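PDB 7L5I: trimethylamine-N-oxide reductase, which probably reduces trimethylamine N-oxide or related oxide substrates at a molybdenum centre carried by two guanosine dinucleotide pterin cofactors. Local coordinates for residues F303-L307 against L308-D312; G625-G629 against K630-F634; M564-L567 against E568-Y571. One frame throughout, in Å; residues are numbered along the deposited sequence.

Contact 1 (F303-L307 against L308-D312); sequences FEEYL and LGKTD
The E304 chain runs along L308, one turn on, both leaving the helix in the same direction: CG and OE1 of E304 lie 4.1 and 4.0 Å from the L308 methyl CD1, in van der Waals contact, while OE2 bonds the Y300 hydroxyl. The other meetings are made by residues that fold back after the last turn. The methyl CG2 of T311 reaches the side of the helix 3.9 Å from E305 CB; a chi1 of 54° turns OG1 of T311 instead toward the Y306 backbone, leaving the methyl to face E305. D312 approaches the Y306 ring obliquely, its OD2 3.8 Å from CE1 of the tyrosine and the carboxylate turned 57° from the ring plane. K316 ties this pair together, forming a salt bridge with D312 OD2, a cation-pi contact with the Y306 ring and a hydrogen bond to Y306 O, while the tyrosine hydroxyl bonds W652 N. Beneath these side chains the backbone closes the helix. L308 N still donates to E304 O at 2.8 Å, G309 N to Y306 O at 3.1 Å from above the carbonyl plane, and K310 N weakly to E305 O at 3.0 Å. G309, with a phi of 79°, adopts the left-handed helical conformation, where a CB would collide with the carbonyl oxygen of L308. With it, the G309 N and weak K310 N bonds make a Schellman motif ending helix 300-307.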
ATOM      1  N   PHE A 303     -20.031 -21.607 -13.493  1.00 19.34           N
ATOM      2  CA  PHE A 303     -18.607 -21.390 -13.712  1.00 18.27           C
ATOM      3  C   PHE A 303     -17.969 -22.582 -14.413  1.00 19.42           C
ATOM      4  O   PHE A 303     -17.098 -22.417 -15.278  1.00 20.81           O
ATOM      5  CB  PHE A 303     -17.912 -21.120 -12.370  1.00 18.42           C
ATOM      6  CG  PHE A 303     -16.425 -21.072 -12.464  1.00 14.98           C
ATOM      7  CD1 PHE A 303     -15.798 -20.001 -13.069  1.00 15.81           C
ATOM      8  CD2 PHE A 303     -15.655 -22.072 -11.935  1.00 14.65           C
ATOM      9  CE1 PHE A 303     -14.431 -19.950 -13.154  1.00 15.90           C
ATOM     10  CE2 PHE A 303     -14.276 -22.044 -12.045  1.00 19.08           C
ATOM     11  CZ  PHE A 303     -13.670 -20.968 -12.647  1.00 16.94           C
ATOM     12  N   GLU A 304     -18.353 -23.798 -14.027  1.00 19.41           N
ATOM     13  CA  GLU A 304     -17.722 -24.972 -14.608  1.00 21.57           C
ATOM     14  C   GLU A 304     -17.974 -25.048 -16.111  1.00 21.27           C
ATOM     15  O   GLU A 304     -17.124 -25.547 -16.853  1.00 20.90           O
ATOM     16  CB  GLU A 304     -18.217 -26.245 -13.919  1.00 21.91           C
ATOM     17  CG  GLU A 304     -17.299 -27.436 -14.166  1.00 22.34           C
ATOM     18  CD  GLU A 304     -17.847 -28.754 -13.626  1.00 32.51           C
ATOM     19  OE1 GLU A 304     -18.830 -29.253 -14.209  1.00 38.58           O
ATOM     20  OE2 GLU A 304     -17.296 -29.297 -12.626  1.00 24.73           O
ATOM     21  N   GLU A 305     -19.118 -24.551 -16.576  1.00 19.74           N
ATOM     22  CA  GLU A 305     -19.370 -24.516 -18.014  1.00 22.85           C
ATOM     23  C   GLU A 305     -18.343 -23.650 -18.732  1.00 23.51           C
ATOM     24  O   GLU A 305     -17.956 -23.936 -19.867  1.00 24.63           O
ATOM     25  CB  GLU A 305     -20.767 -23.975 -18.300  1.00 30.69           C
ATOM     26  CG  GLU A 305     -21.898 -24.875 -17.886  1.00 33.37           C
ATOM     27  CD  GLU A 305     -23.223 -24.426 -18.472  1.00 59.68           C
ATOM     28  OE1 GLU A 305     -23.550 -23.221 -18.362  1.00 56.05           O
ATOM     29  OE2 GLU A 305     -23.925 -25.276 -19.062  1.00 81.60           O
ATOM     30  N   TYR A 306     -17.929 -22.553 -18.103  1.00 22.41           N
ATOM     31  CA  TYR A 306     -16.867 -21.720 -18.669  1.00 24.58           C
ATOM     32  C   TYR A 306     -15.537 -22.451 -18.614  1.00 19.58           C
ATOM     33  O   TYR A 306     -14.773 -22.483 -19.587  1.00 20.06           O
ATOM     34  CB  TYR A 306     -16.795 -20.398 -17.895  1.00 21.37           C
ATOM     35  CG  TYR A 306     -15.578 -19.545 -18.198  1.00 18.59           C
ATOM     36  CD1 TYR A 306     -15.510 -18.788 -19.361  1.00 20.14           C
ATOM     37  CD2 TYR A 306     -14.527 -19.444 -17.292  1.00 20.26           C
ATOM     38  CE1 TYR A 306     -14.409 -17.984 -19.637  1.00 22.25           C
ATOM     39  CE2 TYR A 306     -13.419 -18.646 -17.568  1.00 21.56           C
ATOM     40  CZ  TYR A 306     -13.379 -17.910 -18.733  1.00 21.99           C
ATOM     41  OH  TYR A 306     -12.302 -17.119 -19.001  1.00 22.06           O
ATOM     42  N   LEU A 307     -15.248 -23.057 -17.471  1.00 17.66           N
ATOM     43  CA  LEU A 307     -13.995 -23.767 -17.277  1.00 17.08           C
ATOM     44  C   LEU A 307     -13.825 -24.886 -18.289  1.00 20.90           C
ATOM     45  O   LEU A 307     -12.706 -25.155 -18.743  1.00 20.49           O
ATOM     46  CB  LEU A 307     -13.969 -24.333 -15.859  1.00 21.11           C
ATOM     47  CG  LEU A 307     -12.679 -24.940 -15.350  1.00 21.32           C
ATOM     48  CD1 LEU A 307     -11.619 -23.871 -15.170  1.00 18.28           C
ATOM     49  CD2 LEU A 307     -12.979 -25.629 -14.025  1.00 21.74           C
ATOM     50  N   LEU A 308     -14.915 -25.559 -18.640  1.00 21.10           N
ATOM     51  CA  LEU A 308     -14.851 -26.689 -19.561  1.00 22.63           C
ATOM     52  C   LEU A 308     -15.086 -26.308 -21.015  1.00 25.67           C
ATOM     53  O   LEU A 308     -15.113 -27.196 -21.870  1.00 28.75           O
ATOM     54  CB  LEU A 308     -15.881 -27.755 -19.171  1.00 23.86           C
ATOM     55  CG  LEU A 308     -15.716 -28.393 -17.809  1.00 28.83           C
ATOM     56  CD1 LEU A 308     -16.760 -29.483 -17.620  1.00 36.45           C
ATOM     57  CD2 LEU A 308     -14.328 -28.966 -17.677  1.00 30.13           C
ATOM     58  N   GLY A 309     -15.255 -25.034 -21.322  1.00 25.32           N
ATOM     59  CA  GLY A 309     -15.393 -24.637 -22.705  1.00 27.14           C
ATOM     60  C   GLY A 309     -16.759 -24.868 -23.307  1.00 32.11           C
ATOM     61  O   GLY A 309     -16.931 -24.666 -24.515  1.00 32.70           O
ATOM     62  N   LYS A 310     -17.743 -25.264 -22.505  1.00 30.07           N
ATOM     63  CA  LYS A 310     -19.076 -25.518 -23.038  1.00 35.07           C
ATOM     64  C   LYS A 310     -19.702 -24.242 -23.569  1.00 35.82           C
ATOM     65  O   LYS A 310     -20.507 -24.279 -24.503  1.00 41.84           O
ATOM     66  CB  LYS A 310     -19.944 -26.143 -21.948  1.00 33.13           C
ATOM     67  CG  LYS A 310     -19.437 -27.522 -21.513  1.00 41.52           C
ATOM     68  CD  LYS A 310     -20.070 -27.984 -20.211  1.00 57.58           C
ATOM     69  CE  LYS A 310     -19.712 -29.429 -19.876  1.00 52.15           C
ATOM     70  NZ  LYS A 310     -18.781 -30.061 -20.860  1.00 60.74           N
ATOM     71  N   THR A 311     -19.331 -23.104 -22.998  1.00 40.38           N
ATOM     72  CA  THR A 311     -19.876 -21.824 -23.417  1.00 49.00           C
ATOM     73  C   THR A 311     -19.192 -21.315 -24.679  1.00 46.16           C
ATOM     74  O   THR A 311     -19.857 -21.014 -25.677  1.00 47.30           O
ATOM     75  CB  THR A 311     -19.703 -20.814 -22.278  1.00 50.84           C
ATOM     76  OG1 THR A 311     -18.318 -20.783 -21.894  1.00 39.07           O
ATOM     77  CG2 THR A 311     -20.542 -21.207 -21.062  1.00 43.39           C
ATOM     78  N   ASP A 312     -17.863 -21.249 -24.660  1.00 37.66           N
ATOM     79  CA  ASP A 312     -17.099 -20.507 -25.650  1.00 34.52           C
ATOM     80  C   ASP A 312     -16.258 -21.386 -26.562  1.00 31.15           C
ATOM     81  O   ASP A 312     -15.472 -20.858 -27.343  1.00 35.99           O
ATOM     82  CB  ASP A 312     -16.193 -19.494 -24.939  1.00 38.66           C
ATOM     83  CG  ASP A 312     -15.237 -20.152 -23.934  1.00 40.42           C
ATOM     84  OD1 ASP A 312     -15.075 -21.392 -23.966  1.00 30.47           O
ATOM     85  OD2 ASP A 312     -14.642 -19.419 -23.103  1.00 32.64           O
TER

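Contact 2 (G625-G629 against K630-F634); sequences GTPSG and KIEIF
The carboxylate of E632 has the P627 ring over one face, with CD of the proline 3.7 Å from OE1 of the glutamate, and S628 OG at its edge. The serine hydroxyl lies almost in the carboxylate plane and donates to the anti lone pair of E632 OE2 at 2.7 Å. S628 N adds a weak bond to the same oxygen at 3.2 Å, coming in above the plane on the proline side. The bend at chi2 of E632 (-114°) folds the acid back beneath the turn, and its CG passes T626 CB at 3.8 Å, the two chains running antiparallel past one another. S628 OG works twice: while it donates to E632 it accepts K630 N at 3.0 Å, which makes an ST turn. T626 OG1 donates to K630 O at 2.8 Å, in the carbonyl plane and on a lone pair. These bonds knit the type I turn T626-G629, with G629 at positive phi, to the residues that follow it. The buried acid is thus met by an N-H and a hydroxyl of the turn itself. K630 leads away from the turn and its NZ hydrogen-bonds T297 O of strand 297-298. Beyond the turn, strand 631-632 pairs in parallel with that strand; I631 packs on V366 and S370 of helix 359-372, and I633 on T367 of the same helix and Y300 of helix 300-307.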
ATOM      1  N   GLY A 625     -22.518 -13.125   4.583  1.00 15.97           N
ATOM      2  CA  GLY A 625     -23.370 -11.974   4.289  1.00 18.88           C
ATOM      3  C   GLY A 625     -23.512 -11.692   2.809  1.00 18.57           C
ATOM      4  O   GLY A 625     -23.292 -10.571   2.351  1.00 19.13           O
ATOM      5  N   THR A 626     -23.851 -12.722   2.030  1.00 14.70           N
ATOM      6  CA  THR A 626     -23.964 -12.625   0.590  1.00 15.22           C
ATOM      7  C   THR A 626     -25.413 -12.910   0.208  1.00 16.92           C
ATOM      8  O   THR A 626     -26.168 -13.415   1.038  1.00 15.34           O
ATOM      9  CB  THR A 626     -23.075 -13.655  -0.090  1.00 18.88           C
ATOM     10  OG1 THR A 626     -23.519 -14.942   0.356  1.00 17.38           O
ATOM     11  CG2 THR A 626     -21.605 -13.462   0.270  1.00 17.79           C
ATOM     12  N   PRO A 627     -25.807 -12.676  -1.043  1.00 17.95           N
ATOM     13  CA  PRO A 627     -27.190 -12.998  -1.456  1.00 19.46           C
ATOM     14  C   PRO A 627     -27.612 -14.439  -1.193  1.00 17.29           C
ATOM     15  O   PRO A 627     -28.788 -14.689  -0.883  1.00 18.69           O
ATOM     16  CB  PRO A 627     -27.171 -12.684  -2.959  1.00 20.55           C
ATOM     17  CG  PRO A 627     -26.180 -11.545  -3.071  1.00 20.56           C
ATOM     18  CD  PRO A 627     -25.100 -11.862  -2.049  1.00 21.29           C
ATOM     19  N   SER A 628     -26.704 -15.395  -1.318  1.00 16.08           N
ATOM     20  CA  SER A 628     -27.014 -16.803  -1.119  1.00 16.54           C
ATOM     21  C   SER A 628     -26.670 -17.317   0.276  1.00 16.62           C
ATOM     22  O   SER A 628     -27.005 -18.455   0.602  1.00 16.51           O
ATOM     23  CB  SER A 628     -26.239 -17.628  -2.149  1.00 18.06           C
ATOM     24  OG  SER A 628     -24.848 -17.467  -1.904  1.00 18.67           O
ATOM     25  N   GLY A 629     -25.989 -16.533   1.089  1.00 13.36           N
ATOM     26  CA  GLY A 629     -25.404 -17.041   2.306  1.00 14.95           C
ATOM     27  C   GLY A 629     -24.172 -17.892   2.100  1.00 14.28           C
ATOM     28  O   GLY A 629     -23.635 -18.418   3.080  1.00 15.17           O
ATOM     29  N   LYS A 630     -23.726 -18.054   0.860  1.00 15.50           N
ATOM     30  CA  LYS A 630     -22.593 -18.888   0.508  1.00 15.08           C
ATOM     31  C   LYS A 630     -21.545 -18.068  -0.234  1.00 12.32           C
ATOM     32  O   LYS A 630     -21.725 -16.877  -0.531  1.00 13.35           O
ATOM     33  CB  LYS A 630     -23.071 -20.082  -0.336  1.00 14.58           C
ATOM     34  CG  LYS A 630     -24.037 -21.005   0.416  1.00 18.21           C
ATOM     35  CD  LYS A 630     -24.537 -22.165  -0.459  1.00 23.88           C
ATOM     36  CE  LYS A 630     -25.412 -21.645  -1.570  1.00 24.71           C
ATOM     37  NZ  LYS A 630     -25.924 -22.790  -2.401  1.00 33.02           N
ATOM     38  N   ILE A 631     -20.428 -18.727  -0.538  1.00 13.19           N
ATOM     39  CA  ILE A 631     -19.398 -18.169  -1.408  1.00 13.47           C
ATOM     40  C   ILE A 631     -19.939 -18.006  -2.828  1.00 14.53           C
ATOM     41  O   ILE A 631     -20.323 -18.982  -3.468  1.00 16.12           O
ATOM     42  CB  ILE A 631     -18.157 -19.066  -1.419  1.00 12.62           C
ATOM     43  CG1 ILE A 631     -17.600 -19.233  -0.012  1.00 14.07           C
ATOM     44  CG2 ILE A 631     -17.105 -18.490  -2.344  1.00 15.02           C
ATOM     45  CD1 ILE A 631     -16.569 -20.354   0.106  1.00 16.08           C
ATOM     46  N   GLU A 632     -19.876 -16.791  -3.362  1.00 15.55           N
ATOM     47  CA  GLU A 632     -20.505 -16.481  -4.648  1.00 16.01           C
ATOM     48  C   GLU A 632     -19.467 -16.620  -5.754  1.00 16.62           C
ATOM     49  O   GLU A 632     -18.789 -15.670  -6.136  1.00 15.00           O
ATOM     50  CB  GLU A 632     -21.138 -15.092  -4.624  1.00 16.06           C
ATOM     51  CG  GLU A 632     -22.171 -14.919  -3.540  1.00 19.55           C
ATOM     52  CD  GLU A 632     -23.581 -14.710  -4.073  1.00 29.57           C
ATOM     53  OE1 GLU A 632     -23.775 -13.831  -4.947  1.00 27.37           O
ATOM     54  OE2 GLU A 632     -24.501 -15.420  -3.599  1.00 27.50           O
ATOM     55  N   ILE A 633     -19.353 -17.835  -6.273  1.00 14.12           N
ATOM     56  CA  ILE A 633     -18.528 -18.055  -7.466  1.00 14.90           C
ATOM     57  C   ILE A 633     -19.162 -17.389  -8.675  1.00 18.38           C
ATOM     58  O   ILE A 633     -18.477 -16.774  -9.487  1.00 18.07           O
ATOM     59  CB  ILE A 633     -18.324 -19.559  -7.679  1.00 15.64           C
ATOM     60  CG1 ILE A 633     -17.478 -20.121  -6.540  1.00 15.11           C
ATOM     61  CG2 ILE A 633     -17.662 -19.807  -9.035  1.00 20.28           C
ATOM     62  CD1 ILE A 633     -17.252 -21.625  -6.623  1.00 18.49           C
ATOM     63  N   PHE A 634     -20.478 -17.506  -8.811  1.00 14.93           N
ATOM     64  CA  PHE A 634     -21.273 -16.671  -9.704  1.00 15.23           C
ATOM     65  C   PHE A 634     -22.043 -15.692  -8.835  1.00 17.61           C
ATOM     66  O   PHE A 634     -22.730 -16.103  -7.885  1.00 20.90           O
ATOM     67  CB  PHE A 634     -22.230 -17.508 -10.539  1.00 17.20           C
ATOM     68  CG  PHE A 634     -22.952 -16.708 -11.599  1.00 19.73           C
ATOM     69  CD1 PHE A 634     -24.103 -16.025 -11.296  1.00 22.26           C
ATOM     70  CD2 PHE A 634     -22.459 -16.647 -12.889  1.00 25.04           C
ATOM     71  CE1 PHE A 634     -24.758 -15.298 -12.265  1.00 25.55           C
ATOM     72  CE2 PHE A 634     -23.114 -15.920 -13.863  1.00 26.75           C
ATOM     73  CZ  PHE A 634     -24.263 -15.243 -13.544  1.00 24.80           C
TER

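Contact 3 (M564-L567 against E568-Y571); sequences MEWL and EEFY
F570, with CG anti to its carbonyl carbon (chi1 -60°) and the ring turned by a chi2 of -30°, lays its phenyl group across W566 O with CZ at the indole; W566, one turn earlier, likewise sets CG anti to its own carbonyl carbon. The phenylalanine meets the indole with its CZ end: F570 CZ lies 3.4 Å from W566 CE3, on the six-membered side. The ring planes stand at 31° and the centroids 5.6 Å apart, an oblique packing. The near end of the F570 ring is occupied as well, since W566 O lies over one face toward the rim, 3.3 Å from F570 CG. That oxygen also accepts F570 N at 2.9 Å and is thus gripped from the backbone while touching the ring. This bond is one of four consecutive i to i+4 bonds of the alpha-helix 563-580, the others joining E568, E569 and Y571 to M564, E565 and L567. The extended E569 chain follows the indole outward and brings OE2 3.8 Å from CZ3 of W566. K561 joins these two, making a salt bridge with E569 OE1 and a cation-pi contact with W566, whose NE1 bonds the Y541 hydroxyl. On another side of the helix, a water donates to E568 OE2 at 2.8 Å and weakly to M564 O, so this carbonyl serves both the water and E568 N. M564, L567 and E568 touch F588 of helix 588-594, and L567 and Y571 touch L513 of strand 512-517. Y571 leads away from the turn to P586 O, where its hydroxyl is bonded.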
ATOM      1  N   MET A 564      -0.570  15.579  26.064  1.00 16.42           N
ATOM      2  CA  MET A 564      -0.539  14.459  26.998  1.00 15.17           C
ATOM      3  C   MET A 564      -1.936  14.085  27.474  1.00 15.59           C
ATOM      4  O   MET A 564      -2.177  12.918  27.798  1.00 16.74           O
ATOM      5  CB  MET A 564       0.366  14.778  28.195  1.00 18.25           C
ATOM      6  CG  MET A 564       1.845  14.950  27.815  1.00 20.18           C
ATOM      7  SD  MET A 564       2.624  13.539  26.957  1.00 35.31           S
ATOM      8  CE  MET A 564       2.263  12.376  28.109  1.00 19.05           C
ATOM      9  N   GLU A 565      -2.869  15.038  27.522  1.00 15.67           N
ATOM     10  CA  GLU A 565      -4.249  14.688  27.835  1.00 16.65           C
ATOM     11  C   GLU A 565      -4.898  13.862  26.730  1.00 16.49           C
ATOM     12  O   GLU A 565      -5.691  12.952  27.021  1.00 16.96           O
ATOM     13  CB  GLU A 565      -5.073  15.947  28.111  1.00 18.67           C
ATOM     14  CG  GLU A 565      -4.784  16.522  29.498  1.00 21.46           C
ATOM     15  CD  GLU A 565      -5.373  17.898  29.748  1.00 33.78           C
ATOM     16  OE1 GLU A 565      -5.721  18.617  28.789  1.00 23.73           O
ATOM     17  OE2 GLU A 565      -5.482  18.275  30.931  1.00 37.12           O
ATOM     18  N   TRP A 566      -4.602  14.179  25.449  1.00 14.75           N
ATOM     19  CA  TRP A 566      -5.065  13.334  24.359  1.00 14.57           C
ATOM     20  C   TRP A 566      -4.506  11.920  24.501  1.00 12.83           C
ATOM     21  O   TRP A 566      -5.239  10.930  24.394  1.00 12.79           O
ATOM     22  CB  TRP A 566      -4.644  13.921  23.004  1.00 15.45           C
ATOM     23  CG  TRP A 566      -5.512  14.972  22.374  1.00 12.97           C
ATOM     24  CD1 TRP A 566      -5.184  16.275  22.159  1.00 16.09           C
ATOM     25  CD2 TRP A 566      -6.828  14.801  21.850  1.00 13.92           C
ATOM     26  NE1 TRP A 566      -6.211  16.925  21.516  1.00 14.56           N
ATOM     27  CE2 TRP A 566      -7.235  16.042  21.322  1.00 16.09           C
ATOM     28  CE3 TRP A 566      -7.699  13.712  21.761  1.00 16.93           C
ATOM     29  CZ2 TRP A 566      -8.473  16.224  20.721  1.00 14.75           C
ATOM     30  CZ3 TRP A 566      -8.930  13.894  21.179  1.00 20.39           C
ATOM     31  CH2 TRP A 566      -9.304  15.142  20.663  1.00 19.32           C
ATOM     32  N   LEU A 567      -3.202  11.806  24.755  1.00 12.02           N
ATOM     33  CA  LEU A 567      -2.589  10.485  24.844  1.00 13.58           C
ATOM     34  C   LEU A 567      -3.177   9.683  25.996  1.00 14.58           C
ATOM     35  O   LEU A 567      -3.429   8.489  25.859  1.00 13.93           O
ATOM     36  CB  LEU A 567      -1.069  10.618  24.979  1.00 14.69           C
ATOM     37  CG  LEU A 567      -0.376  11.321  23.807  1.00 15.34           C
ATOM     38  CD1 LEU A 567       1.117  11.194  23.938  1.00 16.55           C
ATOM     39  CD2 LEU A 567      -0.816  10.763  22.485  1.00 14.01           C
ATOM     40  N   GLU A 568      -3.438  10.335  27.141  1.00 12.74           N
ATOM     41  CA  GLU A 568      -4.025   9.617  28.261  1.00 15.04           C
ATOM     42  C   GLU A 568      -5.431   9.134  27.931  1.00 13.43           C
ATOM     43  O   GLU A 568      -5.807   8.006  28.277  1.00 15.55           O
ATOM     44  CB  GLU A 568      -4.046  10.523  29.504  1.00 17.28           C
ATOM     45  CG  GLU A 568      -4.734   9.850  30.705  1.00 22.16           C
ATOM     46  CD  GLU A 568      -4.244  10.373  32.049  1.00 45.66           C
ATOM     47  OE1 GLU A 568      -4.243   9.593  33.034  1.00 45.44           O
ATOM     48  OE2 GLU A 568      -3.850  11.555  32.121  1.00 40.53           O
ATOM     49  N   GLU A 569      -6.215   9.955  27.219  1.00 13.35           N
ATOM     50  CA  GLU A 569      -7.539   9.527  26.783  1.00 14.31           C
ATOM     51  C   GLU A 569      -7.453   8.311  25.869  1.00 15.05           C
ATOM     52  O   GLU A 569      -8.195   7.330  26.049  1.00 16.67           O
ATOM     53  CB  GLU A 569      -8.239  10.677  26.072  1.00 17.44           C
ATOM     54  CG  GLU A 569      -9.585  10.331  25.478  1.00 18.25           C
ATOM     55  CD  GLU A 569     -10.259  11.551  24.825  1.00 27.06           C
ATOM     56  OE1 GLU A 569     -10.399  12.591  25.508  1.00 32.15           O
ATOM     57  OE2 GLU A 569     -10.632  11.466  23.629  1.00 30.94           O
ATOM     58  N   PHE A 570      -6.515   8.329  24.916  1.00 13.22           N
ATOM     59  CA  PHE A 570      -6.336   7.183  24.033  1.00 11.07           C
ATOM     60  C   PHE A 570      -5.878   5.946  24.806  1.00 13.21           C
ATOM     61  O   PHE A 570      -6.398   4.849  24.602  1.00 12.97           O
ATOM     62  CB  PHE A 570      -5.343   7.506  22.906  1.00 12.56           C
ATOM     63  CG  PHE A 570      -5.754   8.650  22.030  1.00 13.35           C
ATOM     64  CD1 PHE A 570      -7.103   8.938  21.806  1.00 12.91           C
ATOM     65  CD2 PHE A 570      -4.802   9.450  21.427  1.00 15.83           C
ATOM     66  CE1 PHE A 570      -7.474  10.011  21.035  1.00 17.67           C
ATOM     67  CE2 PHE A 570      -5.185  10.515  20.639  1.00 13.27           C
ATOM     68  CZ  PHE A 570      -6.512  10.783  20.440  1.00 14.30           C
ATOM     69  N   TYR A 571      -4.914   6.110  25.714  1.00 13.09           N
ATOM     70  CA  TYR A 571      -4.433   4.980  26.500  1.00 11.93           C
ATOM     71  C   TYR A 571      -5.543   4.384  27.348  1.00 16.03           C
ATOM     72  O   TYR A 571      -5.659   3.163  27.474  1.00 14.17           O
ATOM     73  CB  TYR A 571      -3.270   5.439  27.377  1.00 13.45           C
ATOM     74  CG  TYR A 571      -2.637   4.343  28.182  1.00 12.60           C
ATOM     75  CD1 TYR A 571      -1.593   3.587  27.652  1.00 15.10           C
ATOM     76  CD2 TYR A 571      -3.070   4.069  29.469  1.00 15.51           C
ATOM     77  CE1 TYR A 571      -1.025   2.579  28.369  1.00 14.41           C
ATOM     78  CE2 TYR A 571      -2.489   3.056  30.218  1.00 17.62           C
ATOM     79  CZ  TYR A 571      -1.464   2.325  29.653  1.00 14.78           C
ATOM     80  OH  TYR A 571      -0.842   1.318  30.350  1.00 16.80           O
TER
HETATM   81  O   HOH W   1      -2.024  13.147  30.671  1.00 28.93           O

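Along the chain contact 1 comes first, then contact 3, then contact 2, but in space contacts 1 and 2 are neighbours. Their centres lie 20 Å apart and they touch, F303 CB packing 3.6 Å from I633 CG2; both also pack against helix 359-372. Chain from around residue 630 thus packs beside helix 300-307, and its strand 631-632 pairs with strand 297-298, which just precedes that helix. Contact 3, on helix 563-580, sits across the molecule: its centre is 59 Å from contact 1, on the opposite side of the chain's centre, and 43 Å from contact 2. The L567 side chain is about 13 Å from a bound MGD, too far to touch the cofactor.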